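Local coordinates for bartonella effector protein (Bep) substrate of VirB T4SS (Bartonella sp. AR 15-3, PDB 4M16) that probably acts, through its Fic domain, as an AMPylase that transfers AMP from ATP to tyrosine or threonine residues of target proteins, at residues A[55-60]-A[164-169]; A[60-65]-A[153-158]; A[121-126]-A[143-148]; A[133-138]-A[213-218]; A[151-154]-A[159-162]. All blocks are in the same frame, centred on the assembly; numbering follows the deposited sequence.

Interaction 1. Residues A[55-60]-A[164-169]; sequences ETFDSS and HIFFEK. With EDO (1,2-ethanediol), chain B.
Glu168 OE2 is gripped twice, by the backbone N of Phe180 and by O2 of a 1,2-ethanediol molecule that probably came from the crystallisation liquor. EDO O2 lies 3.0 Å from Glu168 OE2, and EDO O1 gives a second bond of 3.1 Å to Glu168 OE1, so the diol spans both oxygens of the carboxylate. Glu168 lies on a side of helix 159-174 turned away from residues 55-60; the first turn of this helix, in the helical core of the Fic domain, holds the end of the Fic motif. Another side of the same helix receives the loop leading into helix 59-70 and illustrates how aromatic rings lock a loop to a helix. Phe57 and Phe166 form a T-shaped pair, the edge of Phe57 turned to the face of Phe166, with planes at 87° and centroids 5.7 Å apart. Phe166 has CG anti to its backbone N (chi1 -180°), which carries the ring across toward the loop, and its CZ reaches Phe57 CB at 3.8 Å. Lys169 CB lies at the edge of the Phe57 ring, in its plane, 3.8 Å from Phe57 CE2; the lysine then bends off, and its NZ bonds to Leu48 O. Asp58 caps helix 59-70 through OD1 to Tyr61 N, while Asp58 O sits 3.4 Å from Phe166 CE2, at the edge of that ring and near its plane.

Interaction 2. Residues A[60-65]-A[153-158]; sequences SYLKYL and HPFRAG
Leu62 and Phe155 make a buried, purely apolar contact between helix 59-70 and the loop that carries most of the Fic motif, between helices 135-152 and 159-174. It exemplifies how an active-site loop can be joined to the helical core by one aromatic side chain. Phe155 points its ring at the helix, and its CE2 comes within 3.8 Å of Leu62 CD2. Leu62 CG meets the same ring at its edge, in the ring plane, whereas CD2 approaches more obliquely. The isobutyl group is brought to this side because CG stands anti to the backbone N (chi1 -179°). Its CD2 also touches Pro154 CG at 4.2 Å, so one methyl serves two consecutive residues of the loop. The far end of the ring meets backbone: Phe155 CZ is 4.0 Å from Lys63 CA, which lies near the ring plane. Around this pair, His66 of helix 59-70 stacks on Phe155, Val162 of helix 159-174 packs against both Phe155 and Leu62, and Ile113 and Leu117 of helix 110-126 cover Pro154.

Interaction 3. Residues A[121-126]-A[143-148]; sequences DEILAS and VKLFSF
Apolar contacts come first here, and Leu145 is their hub, each of its methyls assigned to a different partner. Leu145 CD2 rests on Ile123 CG2 at 3.8 Å, the two side chains sliding past each other in opposite directions. Its CD1 turns instead to Leu124 CD2, 3.7 Å away, where the branches meet at a slant. Ile123 is spread broadly over this surface: CG2 stands anti to its backbone N, while Ile123 CD1, at the end of the other branch, touches Leu145 CD2 and also comes within 4.3 Å of Phe148 CD2. The hosts are helices 110-126 and 135-152 of the Fic domain, a nearly antiparallel pair whose short segments run at 161° to each other with axes 11.4 Å apart, a separation bridged here by leucine and isoleucine side chains. Phe166 on Leu124 and Phe167 on Leu145 extend this layer to helix 159-174. The serine hydroxyls bond within their own helices. Ser147 OG bonds to Val143 O at 3.0 Å from the face opposite to that used by Ser147 N, so one carbonyl oxygen takes two donors. In the other segment Ser126 OG turns back to Ile123 O at 2.9 Å, in the last turn of helix 110-126.

Interaction 4. Residues A[133-138]-A[213-218]; sequences LSREDF and DISNPE
Arg135 NE donates to Ser215 O across 2.9 Å in a fairly straight bond (154° at the hydrogen), the carbonyl oxygen lying somewhat off the guanidinium plane. From the same group, Arg135 NH2 reaches Ser215 OG at 2.7 Å, but the bond bends to 127° and is weak. That hydroxyl has a further hydrogen bond to Phe211 O, one turn back along helix 200-214, which is consistent with holding it toward the arginine. One guanidinium thus meets both the backbone and, more weakly, the hydroxyl of Ser215. In this helical Fic domain, the first turn of helix 135-152, which leads to the Fic motif, lies beside the C-terminal region of helix 200-214 and the residues that follow. The first turn is itself closed by an N-cap: Ser134 OG accepts from Asp137 N at 3.1 Å. Outward from the polar pair, packing is slight. Ser215 C borders the guanidinium at its edge, in plane. Beyond it Pro217 lies against the outer nitrogen, with Arg135 NH2 3.6 Å from Pro217 CA and 3.9 Å from Pro217 CB.

Interaction 5. Residues A[151-154]-A[159-162]; sequences YIHP and NEAV
A divergent Fic motif, HPFRAGNE, supplies both sides of this buried contact: His153 opens it, and Asn159 and Glu160 stand at the start of the helix that follows. Ala157 takes the place where an acid is usual. The histidine ring is held from its face and its edge at once. At the edge, in the ring plane, His153 NE2 donates to Glu160 OE2 across a short 2.6 Å. The bond is bent, with 131° at the hydrogen, and the donor comes from well above the carboxylate plane. A bend at chi2 of Glu160 folds the acid back to the ring. Over one face, Asn159 CB sits almost centrally, 3.5 Å from the His153 ring centroid, in a CH-pi contact. The amide beyond it continues the stack, its plane only 25° from that of the imidazole, bringing Asn159 ND2 to 3.3 Å from His153 CD2. Phe107 also stacks on the ring, and a bond from His153 ND1 to Asn150 O further limits its rotation. Asn159 OD1 lies 3.2 Å from His153 C, close to the Pro154 ring, while Asn159 ND2 bonds to Phe155 O, tying the helix start to the loop. Such a tight helix-loop-helix hairpin, presenting a histidine between two long helices, is the hallmark of the Fic active-site loop; in relatives with the canonical motif the histidine at this place is the catalytic one.

Overall arrangement
From the N terminus, residues 55-60 open interaction 1 and residues 60-65 interaction 2, so both start on or just before helix 59-70, and interaction 2 nests inside interaction 1. Interaction 3 nests within both, closing the short loop between helices 110-126 and 135-152. Before it closes, residues 133-138 open interaction 4, which ends last, at 213-218, and so crosses interactions 1, 2 and 3. Interaction 5 closes the tightest loop, the Fic hairpin; it nests inside 1 and 4 and shares His153 and Pro154 with interaction 2. Interactions 1, 2, 3 and 5 bind four helices around the motif, while interaction 4, centred about 22 Å from the centre of interaction 5, ties helix 200-214 to that core.

Interaction 1. Residues A[55-60]-A[164-169]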
# COMPACT_ATOMS: atom_id res chain seq x y z
N GLU A 55 -6.65 8.65 -15.73
CA GLU A 55 -7.21 7.75 -16.74
C GLU A 55 -6.81 6.30 -16.53
O GLU A 55 -7.57 5.39 -16.80
CB GLU A 55 -6.74 8.18 -18.12
CG GLU A 55 -7.32 7.32 -19.24
CD GLU A 55 -6.77 7.70 -20.61
OE1 GLU A 55 -5.88 8.57 -20.68
OE2 GLU A 55 -7.25 7.10 -21.61
N THR A 56 -5.61 6.09 -16.04
CA THR A 56 -5.07 4.74 -15.92
C THR A 56 -4.61 4.51 -14.52
O THR A 56 -3.79 5.30 -14.00
CB THR A 56 -3.90 4.55 -16.90
OG1 THR A 56 -4.40 4.83 -18.19
CG2 THR A 56 -3.31 3.11 -16.87
N PHE A 57 -5.15 3.47 -13.92
CA PHE A 57 -4.66 2.99 -12.67
C PHE A 57 -3.51 1.99 -12.98
O PHE A 57 -3.71 0.91 -13.55
CB PHE A 57 -5.82 2.42 -11.85
CG PHE A 57 -6.75 3.46 -11.38
CD1 PHE A 57 -7.73 3.95 -12.20
CD2 PHE A 57 -6.61 4.05 -10.11
CE1 PHE A 57 -8.60 4.95 -11.79
CE2 PHE A 57 -7.48 5.06 -9.70
CZ PHE A 57 -8.48 5.51 -10.54
N ASP A 58 -2.30 2.40 -12.62
CA ASP A 58 -1.13 1.55 -12.78
C ASP A 58 -0.09 1.89 -11.66
O ASP A 58 -0.31 2.76 -10.80
CB ASP A 58 -0.53 1.71 -14.21
CG ASP A 58 -0.16 3.12 -14.53
OD1 ASP A 58 -0.22 3.99 -13.62
OD2 ASP A 58 0.24 3.37 -15.70
N SER A 59 1.00 1.15 -11.67
CA SER A 59 2.13 1.39 -10.79
C SER A 59 2.68 2.83 -10.92
O SER A 59 3.24 3.39 -9.98
CB SER A 59 3.22 0.31 -11.04
OG SER A 59 3.68 0.31 -12.39
N SER A 60 2.55 3.45 -12.09
CA SER A 60 3.01 4.81 -12.18
C SER A 60 2.15 5.71 -11.30
O SER A 60 2.67 6.57 -10.62
CB SER A 60 3.02 5.32 -13.61
OG SER A 60 4.05 4.61 -14.24
N HIS A 164 -4.30 1.81 0.12
CA HIS A 164 -5.65 2.20 0.49
C HIS A 164 -6.20 3.31 -0.41
O HIS A 164 -7.30 3.18 -0.93
CB HIS A 164 -5.78 2.61 1.95
CG HIS A 164 -5.44 1.52 2.89
ND1 HIS A 164 -5.04 1.74 4.19
CD2 HIS A 164 -5.34 0.18 2.69
CE1 HIS A 164 -4.76 0.59 4.76
NE2 HIS A 164 -4.93 -0.37 3.87
N ILE A 165 -5.49 4.41 -0.56
CA ILE A 165 -6.01 5.52 -1.37
C ILE A 165 -6.10 5.11 -2.85
O ILE A 165 -7.02 5.48 -3.54
CB ILE A 165 -5.22 6.85 -1.15
CG1 ILE A 165 -5.82 7.99 -1.95
CG2 ILE A 165 -3.74 6.72 -1.47
CD1 ILE A 165 -7.21 8.36 -1.45
N PHE A 166 -5.14 4.35 -3.32
CA PHE A 166 -5.14 3.84 -4.71
C PHE A 166 -6.43 3.08 -4.96
O PHE A 166 -7.11 3.34 -5.96
CB PHE A 166 -3.93 2.94 -4.99
CG PHE A 166 -3.86 2.40 -6.39
CD1 PHE A 166 -4.58 1.27 -6.74
CD2 PHE A 166 -3.01 2.96 -7.34
CE1 PHE A 166 -4.49 0.73 -8.01
CE2 PHE A 166 -2.89 2.41 -8.62
CZ PHE A 166 -3.65 1.30 -8.95
N PHE A 167 -6.79 2.18 -4.04
CA PHE A 167 -7.97 1.38 -4.25
C PHE A 167 -9.29 2.15 -4.04
O PHE A 167 -10.29 1.85 -4.65
CB PHE A 167 -7.92 0.08 -3.42
CG PHE A 167 -7.24 -1.01 -4.17
CD1 PHE A 167 -5.86 -1.09 -4.20
CD2 PHE A 167 -7.96 -1.92 -4.91
CE1 PHE A 167 -5.21 -2.07 -4.93
CE2 PHE A 167 -7.33 -2.93 -5.63
CZ PHE A 167 -5.94 -2.98 -5.68
N GLU A 168 -9.26 3.17 -3.21
CA GLU A 168 -10.43 4.02 -3.01
C GLU A 168 -10.70 4.84 -4.31
O GLU A 168 -11.85 4.96 -4.74
CB GLU A 168 -10.25 4.91 -1.76
CG GLU A 168 -10.22 4.10 -0.45
CD GLU A 168 -9.98 4.93 0.82
OE1 GLU A 168 -9.30 5.96 0.73
OE2 GLU A 168 -10.42 4.54 1.91
N LYS A 169 -9.63 5.37 -4.91
CA LYS A 169 -9.71 6.09 -6.18
C LYS A 169 -10.14 5.14 -7.34
O LYS A 169 -10.98 5.48 -8.19
CB LYS A 169 -8.38 6.79 -6.49
CG LYS A 169 -8.06 7.95 -5.52
CD LYS A 169 -8.79 9.23 -5.91
CE LYS A 169 -7.87 10.44 -5.85
NZ LYS A 169 -8.25 11.70 -6.62
C1 EDO B . -7.23 7.02 3.71
O1 EDO B . -6.91 6.12 2.63
C2 EDO B . -7.98 6.29 4.83
O2 EDO B . -9.05 5.45 4.38

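Interaction 2. Residues A[60-65]-A[153-158]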
# COMPACT_ATOMS: atom_id res chain seq x y z
N SER A 60 2.55 3.45 -12.09
CA SER A 60 3.01 4.81 -12.18
C SER A 60 2.15 5.71 -11.30
O SER A 60 2.67 6.57 -10.62
CB SER A 60 3.02 5.32 -13.61
OG SER A 60 4.05 4.61 -14.24
N TYR A 61 0.85 5.50 -11.31
CA TYR A 61 -0.03 6.29 -10.46
C TYR A 61 0.26 5.93 -8.98
O TYR A 61 0.17 6.78 -8.12
CB TYR A 61 -1.48 5.99 -10.79
CG TYR A 61 -2.49 6.76 -10.01
CD1 TYR A 61 -2.49 8.14 -10.00
CD2 TYR A 61 -3.46 6.09 -9.26
CE1 TYR A 61 -3.42 8.85 -9.27
CE2 TYR A 61 -4.40 6.78 -8.54
CZ TYR A 61 -4.39 8.18 -8.54
OH TYR A 61 -5.37 8.86 -7.83
N LEU A 62 0.55 4.66 -8.71
CA LEU A 62 0.78 4.26 -7.33
C LEU A 62 2.05 4.99 -6.81
O LEU A 62 2.06 5.52 -5.68
CB LEU A 62 0.91 2.74 -7.21
CG LEU A 62 1.14 2.23 -5.80
CD1 LEU A 62 -0.19 2.20 -5.03
CD2 LEU A 62 1.71 0.83 -5.83
N LYS A 63 3.08 5.07 -7.66
CA LYS A 63 4.33 5.80 -7.29
C LYS A 63 4.10 7.31 -7.10
O LYS A 63 4.63 7.95 -6.18
CB LYS A 63 5.41 5.54 -8.33
CG LYS A 63 5.84 4.08 -8.43
CD LYS A 63 6.84 3.92 -9.57
CE LYS A 63 6.96 2.46 -9.99
NZ LYS A 63 7.60 2.29 -11.32
N TYR A 64 3.29 7.89 -7.99
CA TYR A 64 2.87 9.27 -7.92
C TYR A 64 2.22 9.53 -6.55
O TYR A 64 2.55 10.50 -5.88
CB TYR A 64 1.89 9.61 -9.07
CG TYR A 64 1.10 10.85 -8.83
CD1 TYR A 64 1.61 12.11 -9.18
CD2 TYR A 64 -0.19 10.78 -8.31
CE1 TYR A 64 0.87 13.26 -8.99
CE2 TYR A 64 -0.94 11.94 -8.11
CZ TYR A 64 -0.41 13.17 -8.45
OH TYR A 64 -1.14 14.32 -8.24
N LEU A 65 1.25 8.68 -6.18
CA LEU A 65 0.57 8.81 -4.89
C LEU A 65 1.53 8.68 -3.68
O LEU A 65 1.40 9.42 -2.72
CB LEU A 65 -0.58 7.79 -4.76
CG LEU A 65 -1.83 7.95 -5.59
CD1 LEU A 65 -2.76 6.73 -5.45
CD2 LEU A 65 -2.54 9.23 -5.27
N HIS A 153 4.41 -5.07 -1.83
CA HIS A 153 4.93 -4.13 -0.86
C HIS A 153 6.14 -3.44 -1.48
O HIS A 153 7.25 -3.54 -0.96
CB HIS A 153 5.31 -4.81 0.47
CG HIS A 153 4.48 -4.35 1.64
ND1 HIS A 153 3.11 -4.44 1.64
CD2 HIS A 153 4.83 -3.83 2.83
CE1 HIS A 153 2.65 -4.01 2.80
NE2 HIS A 153 3.68 -3.60 3.52
N PRO A 154 5.92 -2.73 -2.60
CA PRO A 154 7.00 -2.23 -3.40
C PRO A 154 7.83 -1.06 -2.82
O PRO A 154 8.85 -0.77 -3.39
CB PRO A 154 6.29 -1.76 -4.67
CG PRO A 154 4.93 -1.36 -4.23
CD PRO A 154 4.60 -2.39 -3.18
N PHE A 155 7.35 -0.36 -1.80
CA PHE A 155 8.09 0.77 -1.16
C PHE A 155 8.81 0.38 0.13
O PHE A 155 8.42 -0.57 0.80
CB PHE A 155 7.12 1.95 -0.90
CG PHE A 155 6.35 2.36 -2.11
CD1 PHE A 155 6.95 3.09 -3.11
CD2 PHE A 155 5.01 1.98 -2.27
CE1 PHE A 155 6.23 3.41 -4.28
CE2 PHE A 155 4.31 2.29 -3.41
CZ PHE A 155 4.90 3.05 -4.41
N ARG A 156 9.85 1.16 0.52
CA ARG A 156 10.48 0.93 1.80
C ARG A 156 9.49 0.95 2.95
O ARG A 156 9.57 0.14 3.86
CB ARG A 156 11.66 1.89 2.06
CG ARG A 156 12.34 1.71 3.39
CD ARG A 156 12.85 0.31 3.58
NE ARG A 156 13.44 0.20 4.89
CZ ARG A 156 12.77 0.09 6.04
NH1 ARG A 156 11.42 0.12 6.13
NH2 ARG A 156 13.44 -0.00 7.14
N ALA A 157 8.55 1.87 2.91
CA ALA A 157 7.54 1.99 3.93
C ALA A 157 6.38 2.82 3.34
O ALA A 157 6.50 3.40 2.25
CB ALA A 157 8.09 2.71 5.16
N GLY A 158 5.22 2.85 4.03
CA GLY A 158 4.12 3.62 3.52
C GLY A 158 3.28 2.84 2.52
O GLY A 158 2.35 3.38 1.90

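Interaction 3. Residues A[121-126]-A[143-148]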
# COMPACT_ATOMS: atom_id res chain seq x y z
N ASP A 121 -0.03 -4.20 -13.43
CA ASP A 121 -0.45 -3.23 -14.42
C ASP A 121 -1.24 -3.94 -15.53
O ASP A 121 -2.24 -3.43 -16.01
CB ASP A 121 0.73 -2.42 -14.99
CG ASP A 121 1.36 -1.48 -13.97
OD1 ASP A 121 0.73 -1.23 -12.90
OD2 ASP A 121 2.48 -1.00 -14.23
N GLU A 122 -0.75 -5.09 -15.97
CA GLU A 122 -1.37 -5.79 -17.07
C GLU A 122 -2.75 -6.34 -16.70
O GLU A 122 -3.64 -6.33 -17.54
CB GLU A 122 -0.47 -6.90 -17.59
CG GLU A 122 0.80 -6.44 -18.30
CD GLU A 122 1.81 -7.58 -18.48
OE1 GLU A 122 1.85 -8.56 -17.65
OE2 GLU A 122 2.62 -7.47 -19.41
N ILE A 123 -2.97 -6.76 -15.44
CA ILE A 123 -4.28 -7.25 -15.02
C ILE A 123 -5.29 -6.07 -15.08
O ILE A 123 -6.33 -6.16 -15.71
CB ILE A 123 -4.31 -7.87 -13.60
CG1 ILE A 123 -3.42 -9.12 -13.50
CG2 ILE A 123 -5.73 -8.25 -13.22
CD1 ILE A 123 -3.00 -9.43 -12.08
N LEU A 124 -4.94 -4.94 -14.50
CA LEU A 124 -5.77 -3.76 -14.61
C LEU A 124 -6.04 -3.33 -16.04
O LEU A 124 -7.17 -2.98 -16.37
CB LEU A 124 -5.18 -2.59 -13.76
CG LEU A 124 -5.42 -2.74 -12.28
CD1 LEU A 124 -4.45 -1.86 -11.52
CD2 LEU A 124 -6.85 -2.40 -11.88
N ALA A 125 -5.04 -3.41 -16.93
CA ALA A 125 -5.25 -2.92 -18.29
C ALA A 125 -6.17 -3.88 -19.00
O ALA A 125 -7.10 -3.45 -19.67
CB ALA A 125 -3.95 -2.75 -19.05
N SER A 126 -5.97 -5.18 -18.81
CA SER A 126 -6.81 -6.19 -19.48
C SER A 126 -8.28 -6.10 -19.03
O SER A 126 -9.16 -6.56 -19.73
CB SER A 126 -6.27 -7.61 -19.22
OG SER A 126 -6.61 -7.99 -17.90
N VAL A 143 -10.35 -7.86 -4.50
CA VAL A 143 -9.74 -8.72 -3.47
C VAL A 143 -8.44 -9.36 -3.97
O VAL A 143 -7.38 -9.26 -3.29
CB VAL A 143 -10.70 -9.84 -3.02
CG1 VAL A 143 -9.95 -10.92 -2.26
CG2 VAL A 143 -11.84 -9.28 -2.19
N LYS A 144 -8.49 -9.92 -5.18
CA LYS A 144 -7.29 -10.54 -5.77
C LYS A 144 -6.14 -9.53 -6.04
O LYS A 144 -4.96 -9.77 -5.68
CB LYS A 144 -7.64 -11.32 -7.04
CG LYS A 144 -8.45 -12.56 -6.76
CD LYS A 144 -8.81 -13.39 -8.00
CE LYS A 144 -9.80 -12.64 -8.85
NZ LYS A 144 -10.71 -13.56 -9.62
N LEU A 145 -6.49 -8.41 -6.68
CA LEU A 145 -5.54 -7.37 -6.99
C LEU A 145 -4.95 -6.69 -5.76
O LEU A 145 -3.73 -6.43 -5.69
CB LEU A 145 -6.18 -6.32 -7.93
CG LEU A 145 -6.09 -6.63 -9.42
CD1 LEU A 145 -7.01 -5.64 -10.13
CD2 LEU A 145 -4.66 -6.53 -9.99
N PHE A 146 -5.81 -6.42 -4.78
CA PHE A 146 -5.35 -5.89 -3.49
C PHE A 146 -4.42 -6.83 -2.68
O PHE A 146 -3.32 -6.39 -2.27
CB PHE A 146 -6.53 -5.41 -2.64
CG PHE A 146 -6.10 -4.68 -1.39
CD1 PHE A 146 -5.79 -5.40 -0.25
CD2 PHE A 146 -6.02 -3.32 -1.35
CE1 PHE A 146 -5.37 -4.76 0.88
CE2 PHE A 146 -5.58 -2.66 -0.21
CZ PHE A 146 -5.29 -3.37 0.92
N SER A 147 -4.75 -8.11 -2.62
CA SER A 147 -3.84 -9.10 -2.02
C SER A 147 -2.50 -9.14 -2.77
O SER A 147 -1.44 -9.28 -2.17
CB SER A 147 -4.40 -10.50 -2.02
OG SER A 147 -5.59 -10.54 -1.27
N PHE A 148 -2.55 -9.03 -4.09
CA PHE A 148 -1.34 -9.13 -4.89
C PHE A 148 -0.46 -7.90 -4.57
O PHE A 148 0.70 -8.05 -4.24
CB PHE A 148 -1.68 -9.25 -6.39
CG PHE A 148 -0.46 -9.34 -7.32
CD1 PHE A 148 0.72 -9.97 -6.93
CD2 PHE A 148 -0.55 -8.86 -8.65
CE1 PHE A 148 1.80 -10.09 -7.82
CE2 PHE A 148 0.53 -8.96 -9.51
CZ PHE A 148 1.70 -9.59 -9.09

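Interaction 4. Residues A[133-138]-A[213-218]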
# COMPACT_ATOMS: atom_id res chain seq x y z
N LEU A 133 -18.34 -3.36 -14.09
CA LEU A 133 -18.57 -4.62 -13.36
C LEU A 133 -19.72 -4.47 -12.37
O LEU A 133 -19.93 -3.38 -11.84
CB LEU A 133 -17.34 -5.03 -12.55
CG LEU A 133 -16.11 -5.35 -13.43
CD1 LEU A 133 -14.97 -5.77 -12.55
CD2 LEU A 133 -16.44 -6.45 -14.40
N SER A 134 -20.40 -5.57 -12.10
CA SER A 134 -21.31 -5.64 -10.92
C SER A 134 -20.50 -5.45 -9.62
O SER A 134 -19.29 -5.67 -9.61
CB SER A 134 -21.95 -7.02 -10.91
OG SER A 134 -20.96 -8.05 -10.78
N ARG A 135 -21.16 -5.14 -8.51
CA ARG A 135 -20.45 -5.02 -7.21
C ARG A 135 -19.78 -6.35 -6.81
O ARG A 135 -18.64 -6.33 -6.33
CB ARG A 135 -21.36 -4.51 -6.07
CG ARG A 135 -20.55 -3.92 -4.88
CD ARG A 135 -21.43 -3.39 -3.71
NE ARG A 135 -20.85 -3.58 -2.36
CZ ARG A 135 -21.05 -4.68 -1.63
NH1 ARG A 135 -21.76 -5.70 -2.13
NH2 ARG A 135 -20.53 -4.80 -0.43
N GLU A 136 -20.44 -7.46 -7.11
CA GLU A 136 -19.91 -8.81 -6.91
C GLU A 136 -18.59 -9.10 -7.66
O GLU A 136 -17.62 -9.60 -7.06
CB GLU A 136 -20.97 -9.85 -7.28
CG GLU A 136 -20.43 -11.23 -7.61
CD GLU A 136 -21.55 -12.21 -7.93
OE1 GLU A 136 -22.34 -11.95 -8.87
OE2 GLU A 136 -21.59 -13.23 -7.23
N ASP A 137 -18.55 -8.77 -8.95
CA ASP A 137 -17.33 -8.99 -9.72
C ASP A 137 -16.27 -7.99 -9.34
O ASP A 137 -15.11 -8.34 -9.32
CB ASP A 137 -17.61 -8.92 -11.23
CG ASP A 137 -18.37 -10.16 -11.76
OD1 ASP A 137 -18.49 -11.16 -11.03
OD2 ASP A 137 -18.92 -10.09 -12.87
N PHE A 138 -16.67 -6.73 -9.07
CA PHE A 138 -15.74 -5.73 -8.62
C PHE A 138 -15.10 -6.16 -7.29
O PHE A 138 -13.88 -6.04 -7.12
CB PHE A 138 -16.38 -4.31 -8.53
CG PHE A 138 -15.43 -3.27 -8.04
CD1 PHE A 138 -14.51 -2.69 -8.92
CD2 PHE A 138 -15.40 -2.89 -6.71
CE1 PHE A 138 -13.59 -1.73 -8.48
CE2 PHE A 138 -14.46 -1.95 -6.25
CZ PHE A 138 -13.58 -1.35 -7.13
N ASP A 213 -17.12 -5.44 3.95
CA ASP A 213 -17.35 -4.50 5.03
C ASP A 213 -17.11 -3.03 4.63
O ASP A 213 -17.76 -2.12 5.19
CB ASP A 213 -16.38 -4.83 6.17
CG ASP A 213 -16.81 -6.06 6.97
OD1 ASP A 213 -17.92 -6.54 6.76
OD2 ASP A 213 -16.01 -6.55 7.83
N ILE A 214 -16.16 -2.78 3.72
CA ILE A 214 -15.75 -1.41 3.42
C ILE A 214 -16.39 -0.87 2.12
O ILE A 214 -16.09 0.26 1.69
CB ILE A 214 -14.19 -1.23 3.37
CG1 ILE A 214 -13.60 -1.94 2.16
CG2 ILE A 214 -13.57 -1.63 4.71
CD1 ILE A 214 -12.12 -1.75 1.98
N SER A 215 -17.27 -1.67 1.52
CA SER A 215 -17.78 -1.34 0.17
C SER A 215 -19.27 -1.00 0.15
O SER A 215 -19.98 -1.29 -0.81
CB SER A 215 -17.48 -2.46 -0.83
OG SER A 215 -18.03 -3.66 -0.41
N ASN A 216 -19.72 -0.33 1.20
CA ASN A 216 -21.14 0.05 1.34
C ASN A 216 -22.13 -1.14 1.28
O ASN A 216 -23.07 -1.14 0.48
CB ASN A 216 -21.48 1.04 0.26
CG ASN A 216 -22.85 1.61 0.43
OD1 ASN A 216 -23.40 1.60 1.55
ND2 ASN A 216 -23.43 2.11 -0.67
N PRO A 217 -21.89 -2.18 2.09
CA PRO A 217 -22.77 -3.37 2.04
C PRO A 217 -24.20 -3.04 2.45
O PRO A 217 -25.12 -3.77 2.08
CB PRO A 217 -22.13 -4.33 3.07
CG PRO A 217 -21.45 -3.41 4.03
CD PRO A 217 -20.91 -2.28 3.18
N GLU A 218 -24.37 -1.92 3.16
CA GLU A 218 -25.72 -1.49 3.61
C GLU A 218 -26.65 -0.99 2.49
O GLU A 218 -27.84 -0.69 2.75
CB GLU A 218 -25.62 -0.46 4.74
CG GLU A 218 -25.12 0.95 4.38
CD GLU A 218 -23.58 1.08 4.30
OE1 GLU A 218 -22.86 0.08 4.22
OE2 GLU A 218 -23.10 2.22 4.31

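Interaction 5. Residues A[151-154]-A[159-162]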
# COMPACT_ATOMS: atom_id res chain seq x y z
N TYR A 151 1.07 -8.10 -1.15
CA TYR A 151 2.23 -9.02 -1.17
C TYR A 151 3.47 -8.39 -1.76
O TYR A 151 4.58 -8.58 -1.22
CB TYR A 151 1.90 -10.27 -1.97
CG TYR A 151 3.10 -11.04 -2.44
CD1 TYR A 151 3.83 -11.85 -1.59
CD2 TYR A 151 3.53 -10.93 -3.78
CE1 TYR A 151 4.98 -12.51 -2.06
CE2 TYR A 151 4.64 -11.60 -4.24
CZ TYR A 151 5.36 -12.39 -3.40
OH TYR A 151 6.49 -13.04 -3.92
N ILE A 152 3.30 -7.59 -2.81
CA ILE A 152 4.43 -6.92 -3.46
C ILE A 152 5.17 -5.94 -2.52
O ILE A 152 6.40 -6.04 -2.40
CB ILE A 152 4.05 -6.17 -4.77
CG1 ILE A 152 3.52 -7.14 -5.81
CG2 ILE A 152 5.32 -5.55 -5.34
CD1 ILE A 152 3.03 -6.49 -7.10
N HIS A 153 4.41 -5.07 -1.83
CA HIS A 153 4.93 -4.13 -0.86
C HIS A 153 6.14 -3.44 -1.48
O HIS A 153 7.25 -3.54 -0.96
CB HIS A 153 5.31 -4.81 0.47
CG HIS A 153 4.48 -4.35 1.64
ND1 HIS A 153 3.11 -4.44 1.64
CD2 HIS A 153 4.83 -3.83 2.83
CE1 HIS A 153 2.65 -4.01 2.80
NE2 HIS A 153 3.68 -3.60 3.52
N PRO A 154 5.92 -2.73 -2.60
CA PRO A 154 7.00 -2.23 -3.40
C PRO A 154 7.83 -1.06 -2.82
O PRO A 154 8.85 -0.77 -3.39
CB PRO A 154 6.29 -1.76 -4.67
CG PRO A 154 4.93 -1.36 -4.23
CD PRO A 154 4.60 -2.39 -3.18
N ASN A 159 3.54 1.56 2.40
CA ASN A 159 2.78 0.72 1.49
C ASN A 159 1.30 0.64 1.71
O ASN A 159 0.51 0.70 0.75
CB ASN A 159 3.34 -0.70 1.45
CG ASN A 159 4.74 -0.76 0.83
OD1 ASN A 159 4.87 -0.77 -0.37
ND2 ASN A 159 5.77 -0.87 1.65
N GLU A 160 0.91 0.41 2.95
CA GLU A 160 -0.49 0.25 3.27
C GLU A 160 -1.25 1.56 2.99
O GLU A 160 -2.31 1.54 2.43
CB GLU A 160 -0.62 -0.19 4.74
CG GLU A 160 -0.02 -1.57 5.03
CD GLU A 160 1.49 -1.59 5.42
OE1 GLU A 160 2.01 -0.54 5.77
OE2 GLU A 160 2.15 -2.70 5.46
N ALA A 161 -0.69 2.69 3.41
CA ALA A 161 -1.38 3.96 3.26
C ALA A 161 -1.61 4.26 1.78
O ALA A 161 -2.69 4.67 1.38
CB ALA A 161 -0.55 5.09 3.90
N VAL A 162 -0.60 4.04 0.96
CA VAL A 162 -0.76 4.28 -0.47
C VAL A 162 -1.74 3.31 -1.20
O VAL A 162 -2.60 3.74 -1.95
CB VAL A 162 0.61 4.42 -1.16
CG1 VAL A 162 1.23 3.09 -1.36
CG2 VAL A 162 0.45 5.25 -2.45